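Long-range contacts in periplasmic divalent cation tolerance protein (Synechococcus elongatus, PDB 6GDX), which is of uncertain function: copper binding is ascribed to its family, whereas a role in carrying or signalling with a small molecule also appears possible: residues L33-T38 against L115-S120; L37-T42 against L109-V114; Q47-A52 against Q99-Q104; V62-I67 against T81-S86; K88-Q93 against W127-L132. All blocks are in the same frame, centred on the assembly; numbering follows the deposited sequence.

Contact 1 (L33-T38 against L115-S120); sequences LRLLLT and LTPIAS
Arg-34 lies alongside Thr-116, and its side chain illustrates how a charged residue can line the edge of a strand pair. CB passes Leu-115 O at 4.1 Å. CG then stands anti to the carbonyl carbon and the chain bends at the next bond (chi2 -71°). CD is thereby brought to 3.4 Å from Thr-116 OG1, and the hydroxyl oxygen ends up over one face of the guanidinium group, toward its rim. NE is close to that oxygen too, but at a poor angle for bonding. At the tip, NH1 folds back to hydrogen-bond Leu-33 O (2.9 Å), near the guanidinium plane but with NH1 well above the carbonyl plane, and Ala-31 O; these bonds fix the rotation of the group.

The backbones meet in one antiparallel hydrogen-bonded pair, Leu-35 with Leu-115, whose N-to-O bonds are both 2.9 Å long. Beyond it the second segment leaves the strand as a loop: Pro-117, with no N-H to give, sets its ring beside Leu-33 and Leu-35, CG to Leu-35 CG being 4.1 Å. Here a water takes over the bridging, accepting from Leu-33 N and donating to Pro-117 O.

In the ferredoxin-like sheet strand 33-40 lies between 113-115 and 76-90, and helix 91-104 packs on Arg-34 and Leu-36. Ala-119 and Ser-120 pair instead with a strand of the second subunit of the trimer.

Contact 2 (L37-T42 against L109-V114); sequences LTTVST and LPECLV
Thr-38 OG1 is gripped by two groups: it donates to Glu-111 O at 2.7 Å and is also hydrogen-bonded to His-105 NE2. With OG1 anti to the backbone N (chi1 -171°), the hydroxyl leans across to the loop of Pro-110 and Glu-111, and Pro-110 CB packs against it at 3.8 Å.

This bond in effect stands in for a backbone rung. Leu-37 and Leu-113 form a regular antiparallel hydrogen-bonded pair, with Leu-37 N to Leu-113 O at 2.8 Å and Leu-113 N to Leu-37 O at 3.1 Å. The next rung would join Thr-39 N to Glu-111 O, but the CA atom lying across from Glu-111 CA is that of Thr-38, 4.7 Å away. Thr-38 OG1 takes the carbonyl, and Thr-39 N stays buried without a partner in the model. A water links the two chains further on, accepting from Glu-111 N at 2.8 Å and hydrogen-bonded to Thr-39 OG1.

The side chain of Glu-111 runs extended across the strand, at about a right angle to that of Thr-39. In one of its two conformers, so with some reserve, OE1 is bonded to Gln-84 NE2. Thr-39 OG1 in turn has Glu-82 as a partner, close to a bound Bis-Tris molecule, probably from the crystallisation liquor, which may nonetheless mark a pocket.

Strand 33-40 runs between 76-90 and 113-115. Val-40 rests on helix 43-55, Val-114 on helix 91-104, and Leu-113 and Val-114 continue the sheet into a strand of the third subunit.

Contact 3 (Q47-A52 against Q99-Q104); sequences QQLAQA and QWLQSQ
Trp-100 extends toward Leu-49 and Ala-52, with CG anti to the backbone N (chi1 179°). Ala-52 CB sits in the ring plane at the edge, 3.7 Å from CZ2, and Leu-49 O also comes to that edge, 3.7 Å from CH2. The Leu-49 side chain slides past in the opposite direction, its CD1 off the ring plane beside CH2 at 3.8 Å. Next, Leu-101 turns to the inner side, and its side chain crosses that of Leu-49 at about a right angle, CD2 to CD2 4.0 Å.

These are the two helices of a ferredoxin-like fold, lying on the same side of the sheet. The segments run roughly antiparallel (143°), with axes 11.9 Å apart, a spacing that the indole bridges. Leu-49 reaches down to Val-40 and Met-85 of the strands, Leu-101 to Leu-36.

Ser-103 folds its OG back onto Trp-100 O, a bond of 2.9 Å to a carbonyl that also accepts from the backbone N of Ser-103 and Gln-104. Gln-104, bent at its second torsion, lays CG over one face of the indole and gives its NE2 to Ser-103 OG at 3.0 Å, while its backbone O comes to 3.7 Å from Leu-49 CD1.

Contact 4 (V62-I67 against T81-S86); sequences VSITPI and TEQQMS
Segments 62-67 and 81-86 are the two arms of an antiparallel hairpin, paired from Ser-63 with Ser-86 to Ile-67 with Glu-82, within the long strands 61-73 and 76-90. Six backbone hydrogen bonds, two at each of three hydrogen-bonded pairs, tie the arms together; the shortest is Gln-84 N to Thr-65 O at 2.8 Å. Pro-66 falls opposite Gln-83 in a non-hydrogen-bonded pair, where its missing N-H costs this ladder nothing.

The two faces differ. On one, Met-85 stretches its CE to 3.8 Å from Val-62 CG1, and these two residues with Ile-64 pack beneath helix 43-55. Gln-83 doubles back at its second torsion (chi2 -74°), which brings OE1 tightly to 3.1 Å from Ile-64 CG2 and lays NE2 3.9 Å from Pro-66 CB.

The other face carries Ser-63, Thr-65, Ile-67, Glu-82, Gln-84 and Ser-86. Ile-67 crosses Gln-84 there, CG2 to CB 3.8 Å, while CG1 lies 3.9 Å from Glu-82 CB. Thr-65 and Ile-67 also meet residues of the neighbouring subunits.

A water on this face bonds to Ser-63 OG, to Thr-65 OG1 at 2.8 Å, and to Gln-84 O, to which it donates at 3.0 Å. The chemistry implies one face apolar under helix 43-55 and more polar toward Gln-83 and Pro-66, and a mixed side for the trimer, where one water is held between two hydroxyls and a carbonyl.

Contact 5 (K88-Q93 against W127-L132); sequences KTTVEQ and WLRSSL
Lys-88 begins the contact with CB alone, 4.0 Å from Leu-128 CD1, where the C-terminal helix 122-131, additional to the ferredoxin-like core, packs across the end of strand 76-90. The rest of the lysine leads away, to a hydrogen bond between NZ and Ser-86 OG. The helix and strand segments cross at 73°, and the same helix sets Trp-127 against Trp-73 of the second subunit.

Thr-89 follows, its OG1 bonded to Leu-58 O and crossed at about a right angle by Leu-132, whose CD1 lies 3.7 Å from it.

Thr-90 does double duty as the N-cap of helix 91-104. OG1 sits between the backbone N and the carbonyl carbon (chi1 60°), where it accepts from Gln-93 N at 3.3 Å. The same torsion leaves CG2 anti to the carbonyl carbon, between Leu-128 CD2, 3.7 Å off, and one face of the Arg-129 guanidinium, above which it lies toward the rim. CG2 also meets Leu-132 CD1 tip to tip.

Glu-92, in the first turn, forms a salt bridge with Arg-129. OE1 is approached on its syn side by NH1, with the carboxylate and guanidinium planes turned 78° from each other. The modelled separation of these two atoms, 2.5 Å, is shorter than such bonds usually are, so its exact value is doubtful. Arg-125 brings a like charge near Arg-129 NE, which the carboxylate may offset.

Gln-93 completes the turn, sliding past Leu-132 with CG 4.1 Å from CD1.

Overall arrangement
Contacts 1, 2 and 4 are pieces of one antiparallel sheet: the first two pair with successive parts of strand 33-40, meeting at Leu-37, and contact 4 joins the hairpin whose second arm flanks it. Contact 3 lies on the helix side of that sheet, and contact 5 lies where strand 76-90 ends and helix 91-104 begins. Contact 1 is mostly buried; the others mix buried and accessible residues. Chemistry follows place. Contact 4 relies on a full backbone ladder; contacts 1 and 2 each keep a single bridge, to which contact 1 adds apolar packing and contact 2 a hydroxyl-to-carbonyl bond. Contact 3 has no polar bond across it, and contact 5 adds an outer ion pair to apolar packing. All five border neighbouring subunits.

Contact 1 (L33-T38 against L115-S120)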
# COMPACT_ATOMS: atom_id res chain seq x y z
N LEU B 33 1.17 -0.16 15.81
CA LEU B 33 0.11 -0.30 14.78
C LEU B 33 0.59 -1.26 13.70
O LEU B 33 1.80 -1.36 13.43
CB LEU B 33 -0.21 1.06 14.20
CG LEU B 33 -0.67 2.12 15.20
CD1 LEU B 33 -1.02 3.40 14.46
CD2 LEU B 33 -1.81 1.66 16.10
N ARG B 34 -0.35 -1.92 13.06
CA ARG B 34 -0.04 -2.91 12.04
C ARG B 34 -1.06 -2.84 10.93
O ARG B 34 -2.25 -2.59 11.17
CB ARG B 34 -0.05 -4.33 12.60
CG ARG B 34 0.97 -4.62 13.67
CD ARG B 34 2.37 -4.68 13.09
NE ARG B 34 3.37 -5.09 14.07
CZ ARG B 34 3.94 -4.27 14.95
NH1 ARG B 34 3.58 -3.00 15.06
NH2 ARG B 34 4.89 -4.76 15.75
N LEU B 35 -0.59 -3.10 9.70
CA LEU B 35 -1.47 -3.28 8.53
C LEU B 35 -1.27 -4.70 8.04
O LEU B 35 -0.17 -5.05 7.59
CB LEU B 35 -1.09 -2.33 7.41
CG LEU B 35 -1.17 -0.85 7.68
CD1 LEU B 35 -0.61 -0.05 6.51
CD2 LEU B 35 -2.59 -0.43 8.00
N LEU B 36 -2.30 -5.52 8.08
CA LEU B 36 -2.23 -6.87 7.54
C LEU B 36 -2.86 -6.84 6.16
O LEU B 36 -4.03 -6.45 6.00
CB LEU B 36 -2.87 -7.87 8.48
CG LEU B 36 -2.79 -9.32 8.02
CD1 LEU B 36 -2.80 -10.26 9.22
CD2 LEU B 36 -3.89 -9.73 7.06
N LEU B 37 -2.09 -7.30 5.17
CA LEU B 37 -2.53 -7.35 3.77
C LEU B 37 -2.81 -8.76 3.37
O LEU B 37 -1.98 -9.67 3.58
CB LEU B 37 -1.42 -6.78 2.88
CG LEU B 37 -0.88 -5.40 3.27
CD1 LEU B 37 0.26 -5.02 2.33
CD2 LEU B 37 -1.94 -4.35 3.38
N THR B 38 -3.98 -8.98 2.79
CA THR B 38 -4.33 -10.27 2.21
C THR B 38 -5.23 -10.02 0.99
O THR B 38 -5.63 -8.89 0.74
CB THR B 38 -5.00 -11.20 3.23
OG1 THR B 38 -5.13 -12.51 2.68
CG2 THR B 38 -6.34 -10.70 3.67
N LEU B 115 2.68 -4.88 7.44
CA LEU B 115 3.49 -3.65 7.47
C LEU B 115 3.33 -2.95 8.80
O LEU B 115 2.27 -3.04 9.43
CB LEU B 115 3.08 -2.69 6.36
CG LEU B 115 3.08 -3.23 4.94
CD1 LEU B 115 2.57 -2.17 3.98
CD2 LEU B 115 4.47 -3.63 4.53
N THR B 116 4.37 -2.25 9.22
CA THR B 116 4.32 -1.41 10.43
C THR B 116 4.45 0.04 10.04
O THR B 116 5.52 0.49 9.60
CB THR B 116 5.41 -1.82 11.43
OG1 THR B 116 5.11 -3.14 11.90
CG2 THR B 116 5.47 -0.87 12.62
N PRO B 117 3.39 0.83 10.20
CA PRO B 117 3.51 2.29 10.08
C PRO B 117 4.46 2.85 11.13
O PRO B 117 4.51 2.39 12.27
CB PRO B 117 2.08 2.77 10.28
CG PRO B 117 1.22 1.57 10.00
CD PRO B 117 2.01 0.43 10.53
N ILE B 118 5.26 3.81 10.73
CA ILE B 118 6.25 4.40 11.61
C ILE B 118 5.75 5.65 12.29
O ILE B 118 6.40 6.12 13.25
CB ILE B 118 7.57 4.70 10.81
CG1 ILE B 118 7.39 5.87 9.76
CG2 ILE B 118 8.22 3.42 10.30
CD1 ILE B 118 7.82 7.24 10.14
N ALA B 119 4.64 6.21 11.83
CA ALA B 119 4.07 7.39 12.48
C ALA B 119 2.60 7.42 12.17
O ALA B 119 2.10 6.80 11.22
CB ALA B 119 4.74 8.67 12.00
N SER B 120 1.88 8.17 13.00
CA SER B 120 0.45 8.42 12.82
C SER B 120 0.13 9.73 13.53
O SER B 120 1.00 10.35 14.14
CB SER B 120 -0.36 7.29 13.41
OG SER B 120 -1.73 7.44 13.21
O HOH W 1 3.34 1.01 14.34

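Contact 2 (L37-T42 against L109-V114)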
# COMPACT_ATOMS: atom_id res chain seq x y z
N LEU B 37 -2.09 -7.30 5.17
CA LEU B 37 -2.53 -7.35 3.77
C LEU B 37 -2.81 -8.76 3.37
O LEU B 37 -1.98 -9.67 3.58
CB LEU B 37 -1.42 -6.78 2.88
CG LEU B 37 -0.88 -5.40 3.27
CD1 LEU B 37 0.26 -5.02 2.33
CD2 LEU B 37 -1.94 -4.35 3.38
N THR B 38 -3.98 -8.98 2.79
CA THR B 38 -4.33 -10.27 2.21
C THR B 38 -5.23 -10.02 0.99
O THR B 38 -5.63 -8.89 0.74
CB THR B 38 -5.00 -11.20 3.23
OG1 THR B 38 -5.13 -12.51 2.68
CG2 THR B 38 -6.34 -10.70 3.67
N THR B 39 -5.52 -11.07 0.23
CA THR B 39 -6.46 -10.98 -0.90
C THR B 39 -7.49 -12.07 -0.78
O THR B 39 -7.25 -13.12 -0.19
CB THR B 39 -5.74 -11.08 -2.25
OG1 THR B 39 -5.22 -12.38 -2.40
CG2 THR B 39 -4.65 -10.05 -2.39
N VAL B 40 -8.66 -11.79 -1.37
CA VAL B 40 -9.69 -12.80 -1.59
C VAL B 40 -10.14 -12.67 -3.05
O VAL B 40 -9.70 -11.78 -3.77
CB VAL B 40 -10.88 -12.63 -0.63
CG1 VAL B 40 -10.44 -12.79 0.80
CG2 VAL B 40 -11.58 -11.29 -0.83
N SER B 41 -11.01 -13.57 -3.50
CA SER B 41 -11.38 -13.56 -4.91
C SER B 41 -12.44 -12.53 -5.26
O SER B 41 -12.29 -11.84 -6.27
CB SER B 41 -11.85 -14.95 -5.35
OG SER B 41 -12.24 -14.94 -6.70
N THR B 42 -13.51 -12.42 -4.47
CA THR B 42 -14.68 -11.62 -4.87
C THR B 42 -14.97 -10.49 -3.90
O THR B 42 -14.58 -10.52 -2.72
CB THR B 42 -15.96 -12.47 -4.99
OG1 THR B 42 -16.34 -12.86 -3.68
CG2 THR B 42 -15.74 -13.70 -5.89
N LEU B 109 -4.52 -21.11 1.52
CA LEU B 109 -3.19 -20.52 1.77
C LEU B 109 -3.25 -19.06 1.35
O LEU B 109 -2.90 -18.68 0.24
CB LEU B 109 -2.13 -21.28 1.00
CG LEU B 109 -0.70 -21.15 1.55
CD1 LEU B 109 0.25 -21.93 0.65
CD2 LEU B 109 -0.21 -19.72 1.69
N PRO B 110 -3.78 -18.20 2.24
CA PRO B 110 -3.94 -16.81 1.91
C PRO B 110 -2.63 -16.03 1.87
O PRO B 110 -1.67 -16.35 2.61
CB PRO B 110 -4.76 -16.27 3.10
CG PRO B 110 -5.16 -17.36 3.95
CD PRO B 110 -4.36 -18.55 3.56
N GLU B 111 -2.58 -14.97 1.08
CA GLU B 111 -1.56 -13.94 1.24
C GLU B 111 -1.57 -13.46 2.68
O GLU B 111 -2.63 -13.30 3.30
CB GLU B 111 -1.80 -12.74 0.30
CG GLU B 111 -0.90 -11.51 0.54
CD GLU B 111 -1.19 -10.32 -0.40
OE1 GLU B 111 -1.72 -9.24 0.07
OE2 GLU B 111 -0.86 -10.43 -1.62
N CYS B 112 -0.40 -13.23 3.23
CA CYS B 112 -0.29 -12.63 4.54
C CYS B 112 0.99 -11.82 4.58
O CYS B 112 2.08 -12.39 4.61
CB CYS B 112 -0.25 -13.68 5.63
SG CYS B 112 -0.06 -12.97 7.29
N LEU B 113 0.86 -10.50 4.50
CA LEU B 113 2.01 -9.63 4.59
C LEU B 113 1.66 -8.50 5.54
O LEU B 113 0.59 -7.90 5.40
CB LEU B 113 2.37 -9.06 3.25
CG LEU B 113 2.92 -10.08 2.25
CD1 LEU B 113 3.11 -9.40 0.94
CD2 LEU B 113 4.24 -10.69 2.70
N VAL B 114 2.52 -8.22 6.52
CA VAL B 114 2.22 -7.24 7.54
C VAL B 114 3.20 -6.10 7.43
O VAL B 114 4.42 -6.34 7.41
CB VAL B 114 2.26 -7.87 8.91
CG1 VAL B 114 1.89 -6.84 9.98
CG2 VAL B 114 1.33 -9.07 8.99
O HOH W 2 -4.71 -14.58 -0.66

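Contact 3 (Q47-A52 against Q99-Q104)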
# COMPACT_ATOMS: atom_id res chain seq x y z
N GLN B 47 -16.19 -8.14 1.46
CA GLN B 47 -17.10 -7.36 2.31
C GLN B 47 -17.48 -8.18 3.56
O GLN B 47 -17.52 -7.66 4.66
CB GLN B 47 -18.35 -6.98 1.50
CG GLN B 47 -18.10 -5.98 0.42
CD GLN B 47 -19.27 -5.78 -0.50
OE1 GLN B 47 -20.11 -6.68 -0.67
NE2 GLN B 47 -19.35 -4.60 -1.11
N GLN B 48 -17.75 -9.46 3.37
CA GLN B 48 -18.14 -10.31 4.47
C GLN B 48 -17.01 -10.51 5.46
O GLN B 48 -17.22 -10.47 6.70
CB GLN B 48 -18.68 -11.63 3.94
CG GLN B 48 -20.04 -11.44 3.27
CD GLN B 48 -20.67 -12.72 2.74
OE1 GLN B 48 -20.13 -13.81 2.91
NE2 GLN B 48 -21.84 -12.59 2.10
N LEU B 49 -15.80 -10.73 4.96
CA LEU B 49 -14.66 -10.96 5.84
C LEU B 49 -14.32 -9.69 6.60
O LEU B 49 -13.99 -9.74 7.78
CB LEU B 49 -13.47 -11.45 5.03
CG LEU B 49 -12.27 -11.99 5.77
CD1 LEU B 49 -12.65 -13.26 6.51
CD2 LEU B 49 -11.12 -12.25 4.81
N ALA B 50 -14.37 -8.56 5.90
CA ALA B 50 -14.07 -7.29 6.54
C ALA B 50 -15.05 -7.01 7.68
O ALA B 50 -14.65 -6.64 8.78
CB ALA B 50 -14.12 -6.18 5.53
N GLN B 51 -16.33 -7.16 7.38
CA GLN B 51 -17.36 -6.93 8.39
C GLN B 51 -17.15 -7.83 9.60
O GLN B 51 -17.25 -7.39 10.75
CB GLN B 51 -18.73 -7.18 7.77
CG GLN B 51 -19.88 -7.03 8.75
CD GLN B 51 -20.34 -5.61 8.87
OE1 GLN B 51 -20.10 -4.78 7.99
NE2 GLN B 51 -21.04 -5.31 9.96
N ALA B 52 -16.87 -9.10 9.35
CA ALA B 52 -16.71 -10.06 10.42
C ALA B 52 -15.51 -9.73 11.29
O ALA B 52 -15.53 -9.90 12.53
CB ALA B 52 -16.63 -11.48 9.87
N GLN B 99 -4.72 -15.77 13.26
CA GLN B 99 -5.29 -17.07 13.65
C GLN B 99 -6.74 -17.17 13.19
O GLN B 99 -7.16 -18.20 12.65
CB GLN B 99 -5.22 -17.25 15.16
N TRP B 100 -7.49 -16.09 13.35
CA TRP B 100 -8.88 -16.04 12.92
C TRP B 100 -8.97 -16.15 11.41
O TRP B 100 -9.81 -16.89 10.89
CB TRP B 100 -9.50 -14.75 13.44
CG TRP B 100 -10.89 -14.47 13.12
CD1 TRP B 100 -11.99 -14.81 13.84
CD2 TRP B 100 -11.34 -13.69 12.02
NE1 TRP B 100 -13.11 -14.31 13.23
CE2 TRP B 100 -12.72 -13.62 12.11
CE3 TRP B 100 -10.68 -13.04 10.95
CZ2 TRP B 100 -13.48 -12.92 11.18
CZ3 TRP B 100 -11.43 -12.35 10.04
CH2 TRP B 100 -12.81 -12.31 10.14
N LEU B 101 -8.07 -15.48 10.70
CA LEU B 101 -7.99 -15.67 9.24
C LEU B 101 -7.70 -17.11 8.82
O LEU B 101 -8.26 -17.57 7.78
CB LEU B 101 -6.95 -14.73 8.64
CG LEU B 101 -7.38 -13.29 8.68
CD1 LEU B 101 -6.20 -12.41 8.33
CD2 LEU B 101 -8.50 -12.99 7.71
N GLN B 102 -6.94 -17.87 9.62
CA GLN B 102 -6.67 -19.29 9.33
C GLN B 102 -7.99 -20.05 9.16
O GLN B 102 -8.09 -20.93 8.31
CB GLN B 102 -5.81 -19.95 10.44
N SER B 103 -9.00 -19.68 9.94
CA SER B 103 -10.31 -20.34 9.90
C SER B 103 -11.34 -19.69 9.00
O SER B 103 -12.21 -20.38 8.50
CB SER B 103 -10.91 -20.44 11.32
OG SER B 103 -11.25 -19.18 11.86
N GLN B 104 -11.29 -18.37 8.84
CA GLN B 104 -12.33 -17.61 8.19
C GLN B 104 -12.01 -17.18 6.77
O GLN B 104 -12.93 -16.92 6.00
CB GLN B 104 -12.69 -16.36 9.03
CG GLN B 104 -13.13 -16.68 10.45
CD GLN B 104 -14.30 -17.64 10.48
OE1 GLN B 104 -15.30 -17.39 9.81
NE2 GLN B 104 -14.15 -18.76 11.19

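Contact 4 (V62-I67 against T81-S86)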
# COMPACT_ATOMS: atom_id res chain seq x y z
N VAL B 62 -11.06 -1.95 7.84
CA VAL B 62 -10.57 -2.79 6.78
C VAL B 62 -10.90 -2.12 5.47
O VAL B 62 -12.08 -1.75 5.26
CB VAL B 62 -11.20 -4.19 6.81
CG1 VAL B 62 -10.58 -5.10 5.76
CG2 VAL B 62 -11.09 -4.80 8.19
N SER B 63 -9.92 -1.93 4.60
CA SER B 63 -10.19 -1.40 3.27
C SER B 63 -10.11 -2.51 2.25
O SER B 63 -9.33 -3.49 2.39
CB SER B 63 -9.19 -0.29 2.93
OG SER B 63 -7.89 -0.80 2.71
N ILE B 64 -10.84 -2.32 1.15
CA ILE B 64 -10.95 -3.28 0.08
C ILE B 64 -10.77 -2.55 -1.24
O ILE B 64 -11.43 -1.53 -1.48
CB ILE B 64 -12.34 -3.92 0.10
CG1 ILE B 64 -12.68 -4.57 1.45
CG2 ILE B 64 -12.56 -4.84 -1.08
CD1 ILE B 64 -14.18 -4.87 1.63
N THR B 65 -9.93 -3.09 -2.11
CA THR B 65 -9.54 -2.49 -3.40
C THR B 65 -9.62 -3.61 -4.48
O THR B 65 -8.93 -4.58 -4.28
CB THR B 65 -8.00 -2.00 -3.27
OG1 THR B 65 -7.85 -1.13 -2.13
CG2 THR B 65 -7.58 -1.29 -4.48
N PRO B 66 -10.30 -3.44 -5.63
CA PRO B 66 -10.17 -4.49 -6.67
C PRO B 66 -8.81 -4.43 -7.34
O PRO B 66 -8.31 -3.34 -7.67
CB PRO B 66 -11.28 -4.11 -7.66
CG PRO B 66 -11.56 -2.68 -7.45
CD PRO B 66 -11.25 -2.38 -6.02
N ILE B 67 -8.21 -5.60 -7.55
CA ILE B 67 -6.90 -5.73 -8.18
C ILE B 67 -6.95 -6.86 -9.19
O ILE B 67 -7.92 -7.63 -9.29
CB ILE B 67 -5.79 -6.00 -7.14
CG1 ILE B 67 -5.97 -7.35 -6.45
CG2 ILE B 67 -5.69 -4.86 -6.14
CD1 ILE B 67 -4.75 -7.82 -5.69
N THR B 81 -8.68 -11.78 -11.17
CA THR B 81 -9.20 -10.67 -10.37
C THR B 81 -9.28 -11.07 -8.94
O THR B 81 -9.66 -12.20 -8.60
CB THR B 81 -10.57 -10.23 -10.88
OG1 THR B 81 -11.44 -11.35 -10.88
CG2 THR B 81 -10.45 -9.64 -12.25
N GLU B 82 -8.91 -10.15 -8.07
CA GLU B 82 -8.96 -10.36 -6.62
C GLU B 82 -9.34 -9.05 -5.97
O GLU B 82 -9.46 -8.00 -6.61
CB GLU B 82 -7.63 -10.88 -6.08
CG GLU B 82 -7.28 -12.29 -6.50
CD GLU B 82 -6.14 -12.89 -5.70
OE1 GLU B 82 -5.19 -12.16 -5.43
OE2 GLU B 82 -6.20 -14.12 -5.37
N GLN B 83 -9.57 -9.13 -4.66
CA GLN B 83 -9.78 -7.95 -3.84
C GLN B 83 -8.62 -7.88 -2.88
O GLN B 83 -8.40 -8.82 -2.09
CB GLN B 83 -11.07 -8.06 -3.04
CG GLN B 83 -12.30 -8.22 -3.94
CD GLN B 83 -12.71 -6.94 -4.63
OE1 GLN B 83 -12.68 -5.87 -4.04
NE2 GLN B 83 -13.10 -7.04 -5.88
N GLN B 84 -7.87 -6.79 -2.90
CA GLN B 84 -6.84 -6.54 -1.91
C GLN B 84 -7.51 -6.00 -0.65
O GLN B 84 -8.26 -5.02 -0.71
CB GLN B 84 -5.83 -5.51 -2.43
CG GLN B 84 -4.70 -5.17 -1.47
CD GLN B 84 -3.74 -6.32 -1.36
OE1 GLN B 84 -3.14 -6.70 -2.37
NE2 GLN B 84 -3.61 -6.91 -0.18
N MET B 85 -7.17 -6.58 0.48
CA MET B 85 -7.66 -6.15 1.77
C MET B 85 -6.53 -5.65 2.64
O MET B 85 -5.42 -6.21 2.61
CB MET B 85 -8.37 -7.31 2.45
CG MET B 85 -9.46 -7.91 1.60
SD MET B 85 -10.41 -9.21 2.46
CE MET B 85 -11.28 -8.20 3.65
N SER B 86 -6.78 -4.58 3.38
CA SER B 86 -5.84 -4.02 4.33
C SER B 86 -6.55 -3.86 5.66
O SER B 86 -7.47 -3.04 5.78
CB SER B 86 -5.33 -2.69 3.82
OG SER B 86 -4.57 -2.03 4.80
O HOH W 3 -7.18 -2.45 0.30

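Contact 5 (K88-Q93 against W127-L132)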
# COMPACT_ATOMS: atom_id res chain seq x y z
N LYS B 88 -6.43 -2.76 9.46
CA LYS B 88 -5.74 -1.86 10.40
C LYS B 88 -5.97 -2.38 11.80
O LYS B 88 -7.13 -2.46 12.28
CB LYS B 88 -6.32 -0.45 10.33
CG LYS B 88 -5.90 0.39 9.20
CD LYS B 88 -6.28 -0.19 7.88
CE LYS B 88 -6.21 0.87 6.81
NZ LYS B 88 -6.40 0.25 5.48
N THR B 89 -4.89 -2.72 12.49
CA THR B 89 -4.98 -3.31 13.82
C THR B 89 -3.79 -2.92 14.65
O THR B 89 -2.97 -2.10 14.25
CB THR B 89 -5.18 -4.84 13.67
OG1 THR B 89 -5.63 -5.39 14.89
CG2 THR B 89 -3.95 -5.58 13.17
N THR B 90 -3.71 -3.50 15.83
CA THR B 90 -2.58 -3.28 16.72
C THR B 90 -1.74 -4.53 16.79
O THR B 90 -2.18 -5.63 16.49
CB THR B 90 -3.06 -2.97 18.14
OG1 THR B 90 -3.82 -4.09 18.61
CG2 THR B 90 -3.89 -1.70 18.23
N VAL B 91 -0.51 -4.37 17.27
CA VAL B 91 0.34 -5.54 17.45
C VAL B 91 -0.31 -6.51 18.43
O VAL B 91 -0.16 -7.73 18.27
CB VAL B 91 1.76 -5.15 17.88
CG1 VAL B 91 1.78 -4.46 19.22
CG2 VAL B 91 2.67 -6.38 17.83
N GLU B 92 -1.02 -5.99 19.43
CA GLU B 92 -1.66 -6.86 20.41
C GLU B 92 -2.73 -7.76 19.81
O GLU B 92 -2.94 -8.87 20.33
CB GLU B 92 -2.26 -6.03 21.55
CG GLU B 92 -1.22 -5.35 22.43
CD GLU B 92 -0.84 -3.94 22.00
OE1 GLU B 92 -1.22 -3.47 20.89
OE2 GLU B 92 -0.18 -3.24 22.79
N GLN B 93 -3.43 -7.33 18.76
CA GLN B 93 -4.45 -8.16 18.11
C GLN B 93 -3.95 -8.91 16.90
O GLN B 93 -4.70 -9.71 16.35
CB GLN B 93 -5.70 -7.35 17.73
CG GLN B 93 -6.40 -6.66 18.88
CD GLN B 93 -6.67 -7.60 20.02
OE1 GLN B 93 -7.09 -8.72 19.79
NE2 GLN B 93 -6.42 -7.15 21.24
N TRP B 127 -7.95 6.59 18.16
CA TRP B 127 -9.18 6.01 17.61
C TRP B 127 -9.00 4.52 17.36
O TRP B 127 -9.83 3.67 17.71
CB TRP B 127 -9.64 6.74 16.34
CG TRP B 127 -10.66 5.93 15.63
CD1 TRP B 127 -11.98 5.78 15.93
CD2 TRP B 127 -10.41 5.01 14.57
NE1 TRP B 127 -12.56 4.85 15.10
CE2 TRP B 127 -11.61 4.35 14.26
CE3 TRP B 127 -9.27 4.69 13.83
CZ2 TRP B 127 -11.68 3.38 13.25
CZ3 TRP B 127 -9.34 3.72 12.87
CH2 TRP B 127 -10.53 3.08 12.58
N LEU B 128 -7.89 4.17 16.71
CA LEU B 128 -7.65 2.80 16.32
C LEU B 128 -7.57 1.92 17.57
O LEU B 128 -8.28 0.89 17.67
CB LEU B 128 -6.38 2.72 15.45
CG LEU B 128 -6.13 1.41 14.74
CD1 LEU B 128 -5.15 1.63 13.60
CD2 LEU B 128 -5.60 0.37 15.70
N ARG B 129 -6.75 2.34 18.52
CA ARG B 129 -6.60 1.57 19.75
C ARG B 129 -7.90 1.48 20.55
O ARG B 129 -8.27 0.39 21.03
CB ARG B 129 -5.52 2.18 20.63
CG ARG B 129 -4.14 2.13 20.00
CD ARG B 129 -2.98 2.24 20.96
NE ARG B 129 -2.10 1.13 20.66
CZ ARG B 129 -2.10 -0.07 21.24
NH1 ARG B 129 -1.27 -0.96 20.79
NH2 ARG B 129 -2.89 -0.37 22.28
N SER B 130 -8.62 2.58 20.65
CA SER B 130 -9.89 2.53 21.42
C SER B 130 -10.99 1.71 20.73
O SER B 130 -11.91 1.20 21.40
CB SER B 130 -10.39 3.93 21.74
OG SER B 130 -10.72 4.64 20.59
N SER B 131 -10.91 1.55 19.42
CA SER B 131 -11.85 0.70 18.70
C SER B 131 -11.72 -0.76 18.98
O SER B 131 -12.65 -1.51 18.68
CB SER B 131 -11.65 0.86 17.22
OG SER B 131 -12.08 2.12 16.90
N LEU B 132 -10.58 -1.17 19.53
CA LEU B 132 -10.28 -2.57 19.82
C LEU B 132 -10.28 -2.81 21.33
O LEU B 132 -9.77 -3.83 21.77
CB LEU B 132 -8.94 -2.94 19.21
CG LEU B 132 -8.78 -2.60 17.72
CD1 LEU B 132 -7.47 -3.10 17.14
CD2 LEU B 132 -9.94 -3.17 16.91